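Local coordinates for protein paenibacillus xanthan lyase (Paenibacillus, PDB 6F2P) that cleaves the polysaccharide xanthan as a calcium-containing lyase, probably by the elimination chemistry of polysaccharide lyase family 8, at residues A[114-128]-A[159-173]. Residues are numbered along the deposited sequence; the frame is centred on the assembly and turned at random.
Sequences YNGCSQYQNWWHWQI and YTQASVTMTGANRLW. With CA (calcium ion), chain F.
The short helical segments 123-128 and 168-173 run at 34°, their axes 11.4 Å apart. Gln127 meets Thr160, at the end of helix 147-160, with CA atoms 5.0 Å apart. In the type II turn from Tyr114 to Cys117, Asn115 C and Gly116 lie over one face of the Tyr159 ring, with Gly116 N above its centre and Gly116 CA in CH-pi contact. With CG anti to the backbone N (chi1 166°), the ring reaches under this turn. Its OH donates to Cys117 O at 2.8 Å, in the carbonyl plane, and weakly accepts from Gln119 NE2. A leucine here would probably leave Cys117 O without this donor and the turn without its flat support. Thr160 OG1 donates to Trp126 O at 2.8 Å. Gln161 divides its amide: NE2 donates to Gln127 O at 2.8 Å, while OE1 binds calcium at 2.2 Å. Ser163 O, Glu174 and four waters also bind the ion. Met166 CE sits over the Trp123 six-membered ring, and the Asn170 amide meets that ring's edge. Ile128 CG2 packs on Trp173 CB at 3.6 Å. The Gln161 bond thus fixes the rotation of a calcium ligand and ties the calcium-binding loop after helix 147-160 to helix 123-141.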
ATOM      1  N   TYR A 114      31.302   8.944 -35.146  1.00 18.46           N
ATOM      2  CA  TYR A 114      32.105   7.894 -35.748  1.00 20.05           C
ATOM      3  C   TYR A 114      32.925   7.173 -34.693  1.00 19.09           C
ATOM      4  O   TYR A 114      33.155   7.692 -33.598  1.00 18.49           O
ATOM      5  CB  TYR A 114      33.041   8.484 -36.807  1.00 20.26           C
ATOM      6  CG  TYR A 114      33.963   9.562 -36.274  1.00 16.44           C
ATOM      7  CD1 TYR A 114      35.185   9.242 -35.696  1.00 16.08           C
ATOM      8  CD2 TYR A 114      33.609  10.905 -36.354  1.00 24.14           C
ATOM      9  CE1 TYR A 114      36.031  10.233 -35.208  1.00 18.96           C
ATOM     10  CE2 TYR A 114      34.448  11.905 -35.868  1.00 24.01           C
ATOM     11  CZ  TYR A 114      35.658  11.564 -35.296  1.00 20.86           C
ATOM     12  OH  TYR A 114      36.484  12.558 -34.810  1.00 18.56           O
ATOM     13  N   ASN A 115      33.391   5.985 -35.045  1.00 15.84           N
ATOM     14  CA  ASN A 115      34.233   5.219 -34.148  1.00 21.87           C
ATOM     15  C   ASN A 115      35.503   5.983 -33.771  1.00 23.63           C
ATOM     16  O   ASN A 115      36.406   6.147 -34.589  1.00 28.55           O
ATOM     17  CB  ASN A 115      34.582   3.871 -34.780  1.00 21.01           C
ATOM     18  CG  ASN A 115      35.518   3.055 -33.925  1.00 29.22           C
ATOM     19  OD1 ASN A 115      35.632   3.272 -32.710  1.00 28.33           O
ATOM     20  ND2 ASN A 115      36.200   2.098 -34.553  1.00 27.46           N
ATOM     21  N   GLY A 116      35.553   6.457 -32.530  1.00 23.52           N
ATOM     22  CA  GLY A 116      36.717   7.154 -32.014  1.00 21.35           C
ATOM     23  C   GLY A 116      36.457   8.627 -31.757  1.00 27.11           C
ATOM     24  O   GLY A 116      37.327   9.345 -31.253  1.00 25.82           O
ATOM     25  N   CYS A 117      35.256   9.078 -32.106  1.00 24.56           N
ATOM     26  CA  CYS A 117      34.901  10.489 -31.991  1.00 20.04           C
ATOM     27  C   CYS A 117      34.915  10.989 -30.552  1.00 24.65           C
ATOM     28  O   CYS A 117      34.862  10.210 -29.603  1.00 26.78           O
ATOM     29  CB  CYS A 117      33.517  10.720 -32.578  1.00 20.13           C
ATOM     30  SG  CYS A 117      32.221   9.939 -31.610  1.00 23.19           S
ATOM     31  N   SER A 118      34.970  12.304 -30.397  1.00 34.06           N
ATOM     32  CA  SER A 118      34.915  12.909 -29.079  1.00 29.91           C
ATOM     33  C   SER A 118      33.466  13.007 -28.630  1.00 26.04           C
ATOM     34  O   SER A 118      32.625  13.514 -29.363  1.00 32.18           O
ATOM     35  CB  SER A 118      35.560  14.293 -29.102  1.00 21.55           C
ATOM     36  OG  SER A 118      35.322  14.977 -27.886  1.00 35.29           O
ATOM     37  N   GLN A 119      33.173  12.521 -27.430  1.00 21.84           N
ATOM     38  CA  GLN A 119      31.806  12.552 -26.928  1.00 26.02           C
ATOM     39  C   GLN A 119      31.641  13.671 -25.924  1.00 26.95           C
ATOM     40  O   GLN A 119      31.541  13.439 -24.725  1.00 29.95           O
ATOM     41  CB  GLN A 119      31.436  11.211 -26.304  1.00 25.94           C
ATOM     42  CG  GLN A 119      31.612  10.047 -27.261  1.00 25.15           C
ATOM     43  CD  GLN A 119      31.519   8.713 -26.568  1.00 25.37           C
ATOM     44  OE1 GLN A 119      30.545   8.433 -25.865  1.00 24.97           O
ATOM     45  NE2 GLN A 119      32.542   7.877 -26.753  1.00 23.97           N
ATOM     46  N   TYR A 120      31.627  14.893 -26.436  1.00 31.18           N
ATOM     47  CA  TYR A 120      31.611  16.077 -25.595  1.00 26.22           C
ATOM     48  C   TYR A 120      30.248  16.283 -24.973  1.00 19.80           C
ATOM     49  O   TYR A 120      29.234  15.819 -25.499  1.00 25.62           O
ATOM     50  CB  TYR A 120      32.029  17.312 -26.404  1.00 20.51           C
ATOM     51  CG  TYR A 120      31.307  17.465 -27.719  1.00 18.00           C
ATOM     52  CD1 TYR A 120      30.072  18.103 -27.787  1.00 20.13           C
ATOM     53  CD2 TYR A 120      31.858  16.972 -28.895  1.00 18.48           C
ATOM     54  CE1 TYR A 120      29.405  18.247 -28.991  1.00 20.52           C
ATOM     55  CE2 TYR A 120      31.200  17.111 -30.107  1.00 18.12           C
ATOM     56  CZ  TYR A 120      29.975  17.747 -30.149  1.00 21.28           C
ATOM     57  OH  TYR A 120      29.317  17.886 -31.352  1.00 19.28           O
ATOM     58  N   GLN A 121      30.239  16.969 -23.838  1.00 15.10           N
ATOM     59  CA  GLN A 121      29.005  17.280 -23.134  1.00 21.64           C
ATOM     60  C   GLN A 121      28.165  16.037 -22.752  1.00 21.81           C
ATOM     61  O   GLN A 121      28.687  15.074 -22.180  1.00 17.08           O
ATOM     62  CB  GLN A 121      28.184  18.299 -23.932  1.00 17.00           C
ATOM     63  CG  GLN A 121      27.313  19.198 -23.065  1.00 15.26           C
ATOM     64  CD  GLN A 121      25.891  19.282 -23.563  1.00 22.46           C
ATOM     65  OE1 GLN A 121      25.463  18.483 -24.404  1.00 23.60           O
ATOM     66  NE2 GLN A 121      25.144  20.258 -23.052  1.00 19.32           N
ATOM     67  N   ASN A 122      26.873  16.066 -23.077  1.00 20.37           N
ATOM     68  CA  ASN A 122      25.908  15.094 -22.559  1.00 23.50           C
ATOM     69  C   ASN A 122      25.998  13.687 -23.170  1.00 22.51           C
ATOM     70  O   ASN A 122      25.878  13.507 -24.381  1.00 24.18           O
ATOM     71  CB  ASN A 122      24.488  15.655 -22.679  1.00 19.28           C
ATOM     72  CG  ASN A 122      23.438  14.756 -22.040  1.00 21.85           C
ATOM     73  OD1 ASN A 122      23.754  13.807 -21.321  1.00 28.34           O
ATOM     74  ND2 ASN A 122      22.171  15.064 -22.300  1.00 23.78           N
ATOM     75  N   TRP A 123      26.194  12.695 -22.308  1.00 16.50           N
ATOM     76  CA  TRP A 123      26.465  11.326 -22.736  1.00 18.10           C
ATOM     77  C   TRP A 123      25.297  10.697 -23.491  1.00 19.09           C
ATOM     78  O   TRP A 123      25.484   9.907 -24.416  1.00 19.81           O
ATOM     79  CB  TRP A 123      26.783  10.466 -21.513  1.00 19.45           C
ATOM     80  CG  TRP A 123      25.571  10.207 -20.650  1.00 20.85           C
ATOM     81  CD1 TRP A 123      25.089  11.003 -19.654  1.00 20.58           C
ATOM     82  CD2 TRP A 123      24.683   9.081 -20.728  1.00 23.03           C
ATOM     83  NE1 TRP A 123      23.961  10.441 -19.100  1.00 23.93           N
ATOM     84  CE2 TRP A 123      23.691   9.263 -19.742  1.00 20.20           C
ATOM     85  CE3 TRP A 123      24.632   7.936 -21.534  1.00 21.64           C
ATOM     86  CZ2 TRP A 123      22.657   8.346 -19.542  1.00 21.62           C
ATOM     87  CZ3 TRP A 123      23.604   7.027 -21.334  1.00 24.24           C
ATOM     88  CH2 TRP A 123      22.631   7.238 -20.345  1.00 24.77           C
ATOM     89  N   TRP A 124      24.089  11.057 -23.086  1.00 20.22           N
ATOM     90  CA  TRP A 124      22.890  10.396 -23.563  1.00 18.08           C
ATOM     91  C   TRP A 124      22.754  10.438 -25.087  1.00 18.28           C
ATOM     92  O   TRP A 124      22.325   9.466 -25.714  1.00 16.36           O
ATOM     93  CB  TRP A 124      21.663  11.011 -22.889  1.00 16.53           C
ATOM     94  CG  TRP A 124      20.430  10.245 -23.143  1.00 16.70           C
ATOM     95  CD1 TRP A 124      19.948   9.209 -22.403  1.00 17.47           C
ATOM     96  CD2 TRP A 124      19.520  10.424 -24.229  1.00 15.58           C
ATOM     97  NE1 TRP A 124      18.789   8.733 -22.957  1.00 17.99           N
ATOM     98  CE2 TRP A 124      18.502   9.463 -24.080  1.00 16.32           C
ATOM     99  CE3 TRP A 124      19.465  11.306 -25.311  1.00 17.56           C
ATOM    100  CZ2 TRP A 124      17.438   9.359 -24.971  1.00 14.82           C
ATOM    101  CZ3 TRP A 124      18.403  11.199 -26.199  1.00 19.85           C
ATOM    102  CH2 TRP A 124      17.405  10.230 -26.021  1.00 16.44           C
ATOM    103  N   HIS A 125      23.129  11.561 -25.686  1.00 18.52           N
ATOM    104  CA  HIS A 125      22.978  11.716 -27.132  1.00 19.11           C
ATOM    105  C   HIS A 125      23.973  10.856 -27.920  1.00 18.48           C
ATOM    106  O   HIS A 125      23.682  10.415 -29.036  1.00 13.84           O
ATOM    107  CB  HIS A 125      23.061  13.186 -27.528  1.00 16.13           C
ATOM    108  CG  HIS A 125      22.002  14.031 -26.891  1.00 16.53           C
ATOM    109  ND1 HIS A 125      20.671  13.932 -27.233  1.00 13.59           N
ATOM    110  CD2 HIS A 125      22.072  14.969 -25.918  1.00 18.89           C
ATOM    111  CE1 HIS A 125      19.967  14.780 -26.505  1.00 14.43           C
ATOM    112  NE2 HIS A 125      20.792  15.419 -25.695  1.00 18.90           N
ATOM    113  N   TRP A 126      25.127  10.583 -27.319  1.00 15.78           N
ATOM    114  CA  TRP A 126      26.128   9.742 -27.957  1.00 15.57           C
ATOM    115  C   TRP A 126      25.759   8.265 -27.868  1.00 19.71           C
ATOM    116  O   TRP A 126      25.889   7.519 -28.839  1.00 19.74           O
ATOM    117  CB  TRP A 126      27.508   9.995 -27.339  1.00 20.28           C
ATOM    118  CG  TRP A 126      27.956  11.420 -27.522  1.00 22.39           C
ATOM    119  CD1 TRP A 126      27.910  12.422 -26.597  1.00 21.33           C
ATOM    120  CD2 TRP A 126      28.483  12.006 -28.721  1.00 22.88           C
ATOM    121  NE1 TRP A 126      28.387  13.590 -27.139  1.00 24.21           N
ATOM    122  CE2 TRP A 126      28.744  13.362 -28.443  1.00 25.87           C
ATOM    123  CE3 TRP A 126      28.768  11.513 -30.000  1.00 23.90           C
ATOM    124  CZ2 TRP A 126      29.277  14.228 -29.394  1.00 20.92           C
ATOM    125  CZ3 TRP A 126      29.300  12.381 -30.946  1.00 21.24           C
ATOM    126  CH2 TRP A 126      29.544  13.719 -30.637  1.00 19.03           C
ATOM    127  N   GLN A 127      25.264   7.848 -26.710  1.00 18.58           N
ATOM    128  CA  GLN A 127      25.094   6.425 -26.446  1.00 17.66           C
ATOM    129  C   GLN A 127      23.691   5.891 -26.733  1.00 18.42           C
ATOM    130  O   GLN A 127      23.500   4.687 -26.888  1.00 16.92           O
ATOM    131  CB  GLN A 127      25.505   6.116 -25.007  1.00 17.40           C
ATOM    132  CG  GLN A 127      26.897   6.623 -24.657  1.00 17.22           C
ATOM    133  CD  GLN A 127      27.365   6.173 -23.290  1.00 19.21           C
ATOM    134  OE1 GLN A 127      28.197   6.822 -22.673  1.00 21.77           O
ATOM    135  NE2 GLN A 127      26.833   5.053 -22.812  1.00 18.77           N
ATOM    136  N   ILE A 128      22.709   6.777 -26.813  1.00 14.02           N
ATOM    137  CA  ILE A 128      21.334   6.331 -26.962  1.00 12.24           C
ATOM    138  C   ILE A 128      20.573   7.083 -28.050  1.00 18.48           C
ATOM    139  O   ILE A 128      20.127   6.475 -29.018  1.00 18.03           O
ATOM    140  CB  ILE A 128      20.575   6.432 -25.628  1.00 18.06           C
ATOM    141  CG1 ILE A 128      21.175   5.446 -24.613  1.00 19.33           C
ATOM    142  CG2 ILE A 128      19.086   6.189 -25.841  1.00 18.30           C
ATOM    143  CD1 ILE A 128      20.605   5.553 -23.232  1.00 24.48           C
ATOM    144  N   TYR A 159      30.964   1.746 -30.822  1.00 22.42           N
ATOM    145  CA  TYR A 159      31.908   2.577 -30.089  1.00 20.24           C
ATOM    146  C   TYR A 159      31.241   3.300 -28.924  1.00 24.30           C
ATOM    147  O   TYR A 159      31.691   3.195 -27.783  1.00 23.83           O
ATOM    148  CB  TYR A 159      32.582   3.571 -31.031  1.00 26.93           C
ATOM    149  CG  TYR A 159      33.317   4.680 -30.327  1.00 21.94           C
ATOM    150  CD1 TYR A 159      34.454   4.416 -29.579  1.00 16.94           C
ATOM    151  CD2 TYR A 159      32.880   5.993 -30.420  1.00 19.34           C
ATOM    152  CE1 TYR A 159      35.136   5.434 -28.933  1.00 21.66           C
ATOM    153  CE2 TYR A 159      33.554   7.020 -29.782  1.00 23.08           C
ATOM    154  CZ  TYR A 159      34.681   6.736 -29.036  1.00 26.02           C
ATOM    155  OH  TYR A 159      35.353   7.753 -28.393  1.00 22.35           O
ATOM    156  N   THR A 160      30.164   4.026 -29.206  1.00 22.22           N
ATOM    157  CA  THR A 160      29.461   4.755 -28.156  1.00 19.93           C
ATOM    158  C   THR A 160      28.609   3.851 -27.261  1.00 18.99           C
ATOM    159  O   THR A 160      28.429   4.147 -26.082  1.00 23.47           O
ATOM    160  CB  THR A 160      28.576   5.871 -28.728  1.00 19.37           C
ATOM    161  OG1 THR A 160      27.509   5.297 -29.491  1.00 16.86           O
ATOM    162  CG2 THR A 160      29.387   6.799 -29.610  1.00 20.77           C
ATOM    163  N   GLN A 161      28.092   2.753 -27.808  1.00 15.49           N
ATOM    164  CA  GLN A 161      27.197   1.879 -27.046  1.00 15.62           C
ATOM    165  C   GLN A 161      27.650   0.426 -27.110  1.00 18.66           C
ATOM    166  O   GLN A 161      27.109  -0.372 -27.887  1.00 15.51           O
ATOM    167  CB  GLN A 161      25.760   2.008 -27.560  1.00 16.21           C
ATOM    168  CG  GLN A 161      24.719   1.273 -26.734  1.00 13.13           C
ATOM    169  CD  GLN A 161      24.778   1.676 -25.291  1.00 15.36           C
ATOM    170  OE1 GLN A 161      25.325   0.954 -24.463  1.00 18.24           O
ATOM    171  NE2 GLN A 161      24.237   2.845 -24.977  1.00 14.53           N
ATOM    172  N   ALA A 162      28.633   0.083 -26.276  1.00 19.82           N
ATOM    173  CA  ALA A 162      29.328  -1.203 -26.390  1.00 17.76           C
ATOM    174  C   ALA A 162      28.669  -2.347 -25.643  1.00 18.77           C
ATOM    175  O   ALA A 162      28.694  -3.482 -26.109  1.00 23.57           O
ATOM    176  CB  ALA A 162      30.774  -1.073 -25.948  1.00 18.09           C
ATOM    177  N   SER A 163      28.103  -2.055 -24.475  1.00 20.80           N
ATOM    178  CA  SER A 163      27.517  -3.100 -23.641  1.00 20.11           C
ATOM    179  C   SER A 163      26.394  -2.548 -22.784  1.00 20.19           C
ATOM    180  O   SER A 163      26.225  -1.338 -22.677  1.00 22.91           O
ATOM    181  CB  SER A 163      28.580  -3.687 -22.726  1.00 16.22           C
ATOM    182  OG  SER A 163      29.008  -2.710 -21.793  1.00 19.98           O
ATOM    183  N   VAL A 164      25.631  -3.446 -22.172  1.00 19.89           N
ATOM    184  CA  VAL A 164      24.573  -3.061 -21.251  1.00 15.51           C
ATOM    185  C   VAL A 164      25.125  -3.002 -19.836  1.00 18.95           C
ATOM    186  O   VAL A 164      25.599  -4.009 -19.319  1.00 21.53           O
ATOM    187  CB  VAL A 164      23.462  -4.101 -21.253  1.00 15.47           C
ATOM    188  CG1 VAL A 164      22.399  -3.722 -20.238  1.00 16.98           C
ATOM    189  CG2 VAL A 164      22.866  -4.250 -22.648  1.00 13.56           C
ATOM    190  N   THR A 165      25.085  -1.834 -19.202  1.00 19.62           N
ATOM    191  CA  THR A 165      25.586  -1.723 -17.829  1.00 17.79           C
ATOM    192  C   THR A 165      24.665  -0.919 -16.914  1.00 19.98           C
ATOM    193  O   THR A 165      24.813  -0.937 -15.688  1.00 25.14           O
ATOM    194  CB  THR A 165      26.971  -1.047 -17.768  1.00 20.02           C
ATOM    195  OG1 THR A 165      26.823   0.370 -17.945  1.00 18.14           O
ATOM    196  CG2 THR A 165      27.921  -1.626 -18.812  1.00 15.64           C
ATOM    197  N   MET A 166      23.723  -0.206 -17.510  1.00 19.68           N
ATOM    198  CA  MET A 166      22.936   0.762 -16.760  1.00 18.88           C
ATOM    199  C   MET A 166      21.660   0.161 -16.191  1.00 19.17           C
ATOM    200  O   MET A 166      21.470  -1.055 -16.237  1.00 19.30           O
ATOM    201  CB  MET A 166      22.630   1.959 -17.649  1.00 20.21           C
ATOM    202  CG  MET A 166      23.885   2.536 -18.260  1.00 19.71           C
ATOM    203  SD  MET A 166      23.596   3.983 -19.275  1.00 22.44           S
ATOM    204  CE  MET A 166      25.176   4.799 -19.072  1.00 24.91           C
ATOM    205  N   THR A 167      20.799   1.018 -15.650  1.00 14.97           N
ATOM    206  CA  THR A 167      19.588   0.561 -14.976  1.00 19.38           C
ATOM    207  C   THR A 167      18.361   1.187 -15.600  1.00 22.80           C
ATOM    208  O   THR A 167      18.475   2.124 -16.387  1.00 20.93           O
ATOM    209  CB  THR A 167      19.591   0.937 -13.488  1.00 17.96           C
ATOM    210  OG1 THR A 167      19.501   2.360 -13.354  1.00 23.56           O
ATOM    211  CG2 THR A 167      20.861   0.457 -12.814  1.00 13.04           C
ATOM    212  N   GLY A 168      17.195   0.659 -15.236  1.00 21.74           N
ATOM    213  CA  GLY A 168      15.919   1.172 -15.703  1.00 20.44           C
ATOM    214  C   GLY A 168      15.829   1.448 -17.193  1.00 19.27           C
ATOM    215  O   GLY A 168      16.251   0.631 -18.008  1.00 20.61           O
ATOM    216  N   ALA A 169      15.293   2.613 -17.546  1.00 19.71           N
ATOM    217  CA  ALA A 169      15.073   2.956 -18.948  1.00 24.33           C
ATOM    218  C   ALA A 169      16.375   3.096 -19.766  1.00 25.26           C
ATOM    219  O   ALA A 169      16.401   2.811 -20.961  1.00 22.29           O
ATOM    220  CB  ALA A 169      14.220   4.205 -19.059  1.00 20.46           C
ATOM    221  N   ASN A 170      17.458   3.523 -19.133  1.00 19.46           N
ATOM    222  CA  ASN A 170      18.723   3.571 -19.848  1.00 20.86           C
ATOM    223  C   ASN A 170      19.146   2.181 -20.269  1.00 21.79           C
ATOM    224  O   ASN A 170      19.700   1.980 -21.356  1.00 16.97           O
ATOM    225  CB  ASN A 170      19.822   4.188 -18.988  1.00 21.90           C
ATOM    226  CG  ASN A 170      19.603   5.651 -18.735  1.00 23.95           C
ATOM    227  OD1 ASN A 170      18.961   6.353 -19.530  1.00 27.21           O
ATOM    228  ND2 ASN A 170      20.148   6.134 -17.628  1.00 23.75           N
ATOM    229  N   ARG A 171      18.890   1.223 -19.385  1.00 19.92           N
ATOM    230  CA  ARG A 171      19.285  -0.145 -19.638  1.00 15.75           C
ATOM    231  C   ARG A 171      18.478  -0.699 -20.795  1.00 17.10           C
ATOM    232  O   ARG A 171      19.006  -1.415 -21.647  1.00 15.61           O
ATOM    233  CB  ARG A 171      19.070  -0.996 -18.404  1.00 16.53           C
ATOM    234  CG  ARG A 171      19.448  -2.447 -18.613  1.00 15.11           C
ATOM    235  CD  ARG A 171      19.387  -3.238 -17.320  1.00 14.54           C
ATOM    236  NE  ARG A 171      19.974  -4.546 -17.522  1.00 14.20           N
ATOM    237  CZ  ARG A 171      21.237  -4.846 -17.242  1.00 16.11           C
ATOM    238  NH1 ARG A 171      21.692  -6.070 -17.481  1.00 12.63           N
ATOM    239  NH2 ARG A 171      22.040  -3.927 -16.717  1.00 14.59           N
ATOM    240  N   LEU A 172      17.195  -0.358 -20.819  1.00 16.04           N
ATOM    241  CA  LEU A 172      16.321  -0.763 -21.908  1.00 17.85           C
ATOM    242  C   LEU A 172      16.851  -0.221 -23.226  1.00 21.63           C
ATOM    243  O   LEU A 172      17.007  -0.958 -24.204  1.00 20.31           O
ATOM    244  CB  LEU A 172      14.906  -0.248 -21.673  1.00 17.69           C
ATOM    245  CG  LEU A 172      13.954  -0.418 -22.853  1.00 21.02           C
ATOM    246  CD1 LEU A 172      13.854  -1.879 -23.245  1.00 19.26           C
ATOM    247  CD2 LEU A 172      12.590   0.128 -22.489  1.00 23.60           C
ATOM    248  N   TRP A 173      17.139   1.075 -23.236  1.00 20.60           N
ATOM    249  CA  TRP A 173      17.613   1.736 -24.439  1.00 19.65           C
ATOM    250  C   TRP A 173      18.962   1.205 -24.876  1.00 16.17           C
ATOM    251  O   TRP A 173      19.225   1.088 -26.072  1.00 14.97           O
ATOM    252  CB  TRP A 173      17.679   3.236 -24.224  1.00 25.24           C
ATOM    253  CG  TRP A 173      16.344   3.799 -23.964  1.00 26.01           C
ATOM    254  CD1 TRP A 173      15.159   3.354 -24.466  1.00 24.85           C
ATOM    255  CD2 TRP A 173      16.035   4.905 -23.114  1.00 32.71           C
ATOM    256  NE1 TRP A 173      14.126   4.120 -23.990  1.00 29.32           N
ATOM    257  CE2 TRP A 173      14.636   5.082 -23.156  1.00 40.12           C
ATOM    258  CE3 TRP A 173      16.806   5.770 -22.321  1.00 33.76           C
ATOM    259  CZ2 TRP A 173      13.988   6.094 -22.440  1.00 41.64           C
ATOM    260  CZ3 TRP A 173      16.160   6.775 -21.604  1.00 30.68           C
ATOM    261  CH2 TRP A 173      14.765   6.926 -21.671  1.00 30.92           C
TER
HETATM  262 CA    CA F1105      26.323   1.013 -22.449  1.00 16.74          CA
HETATM  263  O   HOH W   1      30.349   5.704 -24.983  1.00 22.13           O
HETATM  264  O   HOH W   2      27.819   2.797 -23.236  1.00 12.09           O
HETATM  265  O   HOH W   3      25.105   3.207 -21.994  1.00 16.79           O
HETATM  266  O   HOH W   4      28.603   0.084 -22.502  1.00 13.74           O
HETATM  267  O   HOH W   5      27.427   1.753 -20.554  1.00 14.57           O